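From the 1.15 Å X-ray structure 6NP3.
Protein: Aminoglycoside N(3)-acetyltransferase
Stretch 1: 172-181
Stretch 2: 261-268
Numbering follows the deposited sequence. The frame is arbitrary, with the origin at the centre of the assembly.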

ATOM      1  N   TYR A 172       3.376   9.158   1.264  1.00 10.73           N
ATOM      2  CA  TYR A 172       3.420  10.028   2.439  1.00 11.05           C
ATOM      3  C   TYR A 172       4.398  11.172   2.216  1.00 11.08           C
ATOM      4  O   TYR A 172       4.124  12.322   2.579  1.00 11.29           O
ATOM      5  CB  TYR A 172       3.794   9.199   3.674  1.00 11.22           C
ATOM      6  CG  TYR A 172       3.843  10.016   4.939  1.00 11.05           C
ATOM      7  CD1 TYR A 172       4.930  10.811   5.229  1.00 11.97           C
ATOM      8  CD2 TYR A 172       2.793  10.032   5.827  1.00 11.69           C
ATOM      9  CE1 TYR A 172       4.969  11.613   6.358  1.00 12.90           C
ATOM     10  CE2 TYR A 172       2.844  10.805   6.969  1.00 12.95           C
ATOM     11  CZ  TYR A 172       3.933  11.599   7.229  1.00 13.69           C
ATOM     12  OH  TYR A 172       3.945  12.394   8.364  1.00 16.66           O
ATOM     13  N   ALA A 173       5.563  10.865   1.649  1.00 11.59           N
ATOM     14  CA  ALA A 173       6.529  11.920   1.377  1.00 11.91           C
ATOM     15  C   ALA A 173       5.935  12.981   0.467  1.00 12.09           C
ATOM     16  O   ALA A 173       6.181  14.181   0.638  1.00 12.77           O
ATOM     17  CB  ALA A 173       7.779  11.341   0.744  1.00 12.45           C
ATOM     18  N   GLU A 174       5.189  12.555  -0.540  1.00 11.97           N
ATOM     19  CA  GLU A 174       4.565  13.495  -1.455  1.00 12.54           C
ATOM     20  C   GLU A 174       3.570  14.379  -0.722  1.00 12.04           C
ATOM     21  O   GLU A 174       3.488  15.583  -0.984  1.00 13.11           O
ATOM     22  CB  GLU A 174       3.884  12.719  -2.588  1.00 12.27           C
ATOM     23  CG  GLU A 174       4.813  11.961  -3.502  1.00 12.50           C
ATOM     24  CD  GLU A 174       4.146  11.280  -4.635  1.00 13.77           C
ATOM     25  OE1 GLU A 174       4.828  11.100  -5.652  1.00 17.79           O
ATOM     26  OE2 GLU A 174       2.985  10.867  -4.518  1.00 14.48           O
ATOM     27  N   ALA A 175       2.791  13.789   0.189  1.00 12.10           N
ATOM     28  CA  ALA A 175       1.777  14.528   0.920  1.00 11.63           C
ATOM     29  C   ALA A 175       2.393  15.615   1.771  1.00 12.03           C
ATOM     30  O   ALA A 175       1.863  16.730   1.807  1.00 12.33           O
ATOM     31  CB  ALA A 175       0.996  13.574   1.800  1.00 12.28           C
ATOM     32  N   VAL A 176       3.539  15.348   2.395  1.00 11.95           N
ATOM     33  CA  VAL A 176       4.102  16.320   3.323  1.00 12.50           C
ATOM     34  C   VAL A 176       5.171  17.212   2.704  1.00 12.64           C
ATOM     35  O   VAL A 176       5.602  18.188   3.347  1.00 13.94           O
ATOM     36  CB  VAL A 176       4.629  15.691   4.627  1.00 12.69           C
ATOM     37  CG1 VAL A 176       3.528  14.883   5.324  1.00 13.98           C
ATOM     38  CG2 VAL A 176       5.874  14.840   4.396  1.00 12.86           C
ATOM     39  N   ALA A 177       5.598  16.935   1.487  1.00 12.95           N
ATOM     40  CA  ALA A 177       6.693  17.695   0.904  1.00 13.31           C
ATOM     41  C   ALA A 177       6.324  19.169   0.753  1.00 13.32           C
ATOM     42  O   ALA A 177       5.266  19.516   0.230  1.00 13.77           O
ATOM     43  CB  ALA A 177       7.059  17.108  -0.452  1.00 14.68           C
ATOM     44  N   ARG A 178       7.246  20.044   1.161  1.00 13.37           N
ATOM     45  CA  ARG A 178       7.030  21.490   1.135  1.00 14.42           C
ATOM     46  C   ARG A 178       7.497  22.025  -0.216  1.00 15.67           C
ATOM     47  O   ARG A 178       8.574  22.612  -0.360  1.00 17.57           O
ATOM     48  CB  ARG A 178       7.805  22.147   2.267  1.00 14.97           C
ATOM     49  CG  ARG A 178       7.334  21.757   3.624  1.00 14.50           C
ATOM     50  CD  ARG A 178       8.307  22.179   4.696  1.00 15.65           C
ATOM     51  NE  ARG A 178       7.788  21.935   6.031  1.00 15.37           N
ATOM     52  CZ  ARG A 178       8.476  22.132   7.144  1.00 15.18           C
ATOM     53  NH1 ARG A 178       9.724  22.549   7.111  1.00 16.01           N
ATOM     54  NH2 ARG A 178       7.893  21.914   8.296  1.00 15.85           N
ATOM     55  N   ILE A 179       6.704  21.731  -1.238  1.00 15.17           N
ATOM     56  CA  ILE A 179       7.053  22.066  -2.611  1.00 16.16           C
ATOM     57  C   ILE A 179       5.862  22.738  -3.263  1.00 17.48           C
ATOM     58  O   ILE A 179       4.710  22.535  -2.873  1.00 17.10           O
ATOM     59  CB  ILE A 179       7.494  20.848  -3.443  1.00 16.65           C
ATOM     60  CG1 ILE A 179       6.378  19.796  -3.533  1.00 17.65           C
ATOM     61  CG2 ILE A 179       8.766  20.276  -2.858  1.00 17.39           C
ATOM     62  CD1 ILE A 179       6.791  18.573  -4.372  1.00 18.15           C
ATOM     63  N   GLU A 180       6.155  23.561  -4.264  1.00 20.25           N
ATOM     64  CA  GLU A 180       5.129  24.284  -4.993  1.00 23.59           C
ATOM     65  C   GLU A 180       4.561  23.429  -6.119  1.00 21.52           C
ATOM     66  O   GLU A 180       5.230  22.550  -6.663  1.00 22.40           O
ATOM     67  CB  GLU A 180       5.709  25.585  -5.580  1.00 30.79           C
ATOM     68  CG  GLU A 180       6.779  25.380  -6.646  1.00 40.87           C
ATOM     69  CD  GLU A 180       7.373  26.682  -7.188  1.00 47.37           C
ATOM     70  OE1 GLU A 180       7.014  27.769  -6.696  1.00 51.37           O
ATOM     71  OE2 GLU A 180       8.212  26.614  -8.113  1.00 50.61           O
ATOM     72  N   GLY A 181       3.322  23.723  -6.478  1.00 20.61           N
ATOM     73  CA  GLY A 181       2.685  23.098  -7.614  1.00 19.97           C
ATOM     74  C   GLY A 181       2.103  21.728  -7.387  1.00 17.93           C
ATOM     75  O   GLY A 181       1.884  21.012  -8.365  1.00 18.95           O
ATOM     76  N   TRP A 261      14.377  14.519  -1.074  1.00 15.17           N
ATOM     77  CA  TRP A 261      14.595  14.451  -2.513  1.00 15.13           C
ATOM     78  C   TRP A 261      13.683  15.434  -3.228  1.00 14.82           C
ATOM     79  O   TRP A 261      14.128  16.205  -4.092  1.00 16.00           O
ATOM     80  CB  TRP A 261      14.320  13.016  -2.971  1.00 15.46           C
ATOM     81  CG  TRP A 261      14.653  12.640  -4.363  1.00 15.69           C
ATOM     82  CD1 TRP A 261      15.768  11.963  -4.767  1.00 16.68           C
ATOM     83  CD2 TRP A 261      13.853  12.832  -5.535  1.00 16.17           C
ATOM     84  NE1 TRP A 261      15.725  11.738  -6.118  1.00 17.52           N
ATOM     85  CE2 TRP A 261      14.563  12.269  -6.616  1.00 17.67           C
ATOM     86  CE3 TRP A 261      12.615  13.444  -5.785  1.00 16.36           C
ATOM     87  CZ2 TRP A 261      14.070  12.278  -7.913  1.00 18.38           C
ATOM     88  CZ3 TRP A 261      12.130  13.451  -7.074  1.00 17.79           C
ATOM     89  CH2 TRP A 261      12.861  12.879  -8.123  1.00 18.75           C
ATOM     90  N   LEU A 262      12.396  15.425  -2.877  1.00 14.15           N
ATOM     91  CA  LEU A 262      11.438  16.350  -3.461  1.00 14.63           C
ATOM     92  C   LEU A 262      11.777  17.792  -3.112  1.00 14.79           C
ATOM     93  O   LEU A 262      11.739  18.674  -3.980  1.00 15.54           O
ATOM     94  CB  LEU A 262      10.025  16.016  -2.988  1.00 14.15           C
ATOM     95  CG  LEU A 262       9.459  14.727  -3.577  1.00 14.34           C
ATOM     96  CD1 LEU A 262       8.259  14.275  -2.766  1.00 15.39           C
ATOM     97  CD2 LEU A 262       9.110  14.869  -5.058  1.00 15.49           C
ATOM     98  N   GLU A 263      12.101  18.070  -1.849  1.00 14.94           N
ATOM     99  CA  GLU A 263      12.336  19.456  -1.430  1.00 15.32           C
ATOM    100  C   GLU A 263      13.636  20.026  -1.989  1.00 17.34           C
ATOM    101  O   GLU A 263      13.737  21.243  -2.200  1.00 19.03           O
ATOM    102  CB  GLU A 263      12.306  19.556   0.095  1.00 15.34           C
ATOM    103  CG  GLU A 263      10.877  19.353   0.602  1.00 14.97           C
ATOM    104  CD  GLU A 263      10.664  19.305   2.107  1.00 15.16           C
ATOM    105  OE1 GLU A 263      11.624  19.417   2.888  1.00 15.76           O
ATOM    106  OE2 GLU A 263       9.490  19.117   2.522  1.00 14.65           O
ATOM    107  N   ALA A 264      14.602  19.157  -2.299  1.00 16.79           N
ATOM    108  CA  ALA A 264      15.828  19.608  -2.944  1.00 18.69           C
ATOM    109  C   ALA A 264      15.591  19.976  -4.402  1.00 20.09           C
ATOM    110  O   ALA A 264      16.331  20.797  -4.963  1.00 22.79           O
ATOM    111  CB  ALA A 264      16.914  18.530  -2.851  1.00 19.54           C
ATOM    112  N   ARG A 265      14.569  19.406  -5.034  1.00 20.21           N
ATOM    113  CA  ARG A 265      14.371  19.574  -6.469  1.00 21.97           C
ATOM    114  C   ARG A 265      13.306  20.587  -6.832  1.00 23.00           C
ATOM    115  O   ARG A 265      13.284  21.048  -7.981  1.00 24.28           O
ATOM    116  CB  ARG A 265      13.998  18.245  -7.131  1.00 23.36           C
ATOM    117  CG  ARG A 265      15.157  17.333  -7.247  1.00 23.85           C
ATOM    118  CD  ARG A 265      14.789  15.909  -7.548  1.00 25.46           C
ATOM    119  NE  ARG A 265      16.016  15.131  -7.722  1.00 26.67           N
ATOM    120  CZ  ARG A 265      16.875  14.840  -6.747  1.00 27.79           C
ATOM    121  NH1 ARG A 265      17.966  14.140  -7.017  1.00 29.45           N
ATOM    122  NH2 ARG A 265      16.655  15.241  -5.503  1.00 26.28           N
ATOM    123  N   HIS A 266      12.437  20.957  -5.900  1.00 23.74           N
ATOM    124  CA  HIS A 266      11.271  21.761  -6.224  1.00 25.44           C
ATOM    125  C   HIS A 266      11.140  22.909  -5.233  1.00 31.01           C
ATOM    126  O   HIS A 266      11.179  22.701  -4.018  1.00 31.69           O
ATOM    127  CB  HIS A 266      10.042  20.854  -6.292  1.00 23.23           C
ATOM    128  CG  HIS A 266      10.202  19.735  -7.275  1.00 20.71           C
ATOM    129  ND1 HIS A 266      10.260  19.949  -8.638  1.00 20.70           N
ATOM    130  CD2 HIS A 266      10.365  18.404  -7.100  1.00 20.34           C
ATOM    131  CE1 HIS A 266      10.431  18.797  -9.256  1.00 21.18           C
ATOM    132  NE2 HIS A 266      10.496  17.839  -8.346  1.00 20.57           N
ATOM    133  N   ALA A 267      11.027  24.128  -5.760  1.00 35.54           N
ATOM    134  CA  ALA A 267      10.967  25.305  -4.902  1.00 40.85           C
ATOM    135  C   ALA A 267       9.789  25.200  -3.943  1.00 42.24           C
ATOM    136  O   ALA A 267       8.766  24.573  -4.240  1.00 41.27           O
ATOM    137  CB  ALA A 267      10.838  26.573  -5.745  1.00 41.99           C
ATOM    138  N   ALA A 268       9.943  25.815  -2.778  1.00 44.03           N
ATOM    139  CA  ALA A 268       8.891  25.835  -1.767  1.00 45.42           C
ATOM    140  C   ALA A 268       7.707  26.699  -2.182  1.00 46.62           C
ATOM    141  O   ALA A 268       7.863  27.721  -2.847  1.00 47.44           O
ATOM    142  CB  ALA A 268       9.458  26.340  -0.428  1.00 45.55           C
TER
HETATM  143  O   HOH W   1      10.429  24.446  -8.443  1.00 43.72           O

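Two segments far apart in the sequence meet where each leaves a helix, and the contact buries 505 Å² in all. The helix that closes at Val-176 and the one that carries Leu-262 and Glu-263 run in broadly similar directions, at 41°, but their axes come no closer than 10.4 Å, and most of the contact is made by the chain that follows the first helix, from Ala-177 to Glu-180, against Leu-262, Glu-263 and the C-terminal residues of the second stretch.

Ile-179 covers the most surface and is buried. Its side chain (chi1 p, chi2 t) lies against Leu-262, Glu-263 and His-266: CG2 sits 3.6 Å from Leu-262 O, 3.6 Å from His-266 O and 3.7 Å from His-266 CB, while Ile-179 CD1 reaches to 4.3 Å from Leu-262 CB. These are van der Waals contacts, and they place a branched aliphatic group against both backbone and side chain.

Leu-262 comes next, its CA-to-CB bond directed toward the first stretch. Its CD1 packs 3.8 Å from Ala-177 CB and also lies 4.0 Å from both Ala-173 O and Glu-174 CA. The methyl of Ala-177 meets the leucine just past the first helix, and the same leucine's CB meets Ile-179 CD1 to extend the apolar patch.

Glu-263 supplies the polar counterpart. Its CA-to-CB bond points sideways, but the extended side chain (chi1 m, chi2 t) brings the carboxylate nearer, and OE2 accepts a hydrogen bond from Arg-178 N at 2.8 Å with a nearly straight N-H...O angle of 165°. A backbone amide just beyond the first helix thus finds a charged acceptor on the other stretch. The partner is the main chain of Arg-178, whose guanidinium end leads away from the contact.

Farther along, the two backbones pair directly. Glu-180 N donates to Ala-267 O at 2.8 Å (148°), and the same carbonyl oxygen receives a CA-H...O contact from Ile-179 CA at 3.4 Å. A second such contact runs the other way, from Ala-268 CA to Arg-178 O at 3.5 Å, and Ile-179 CA and Ala-268 CA lie 4.3 Å apart. Water 1 closes the edge: it accepts from Ala-267 N at 2.8 Å and donates to Glu-180 OE2 at 3.1 Å, linking the glutamate carboxylate to a main-chain amide across the gap. Ala-267 is thereby engaged through its carbonyl directly and through its amide by way of solvent.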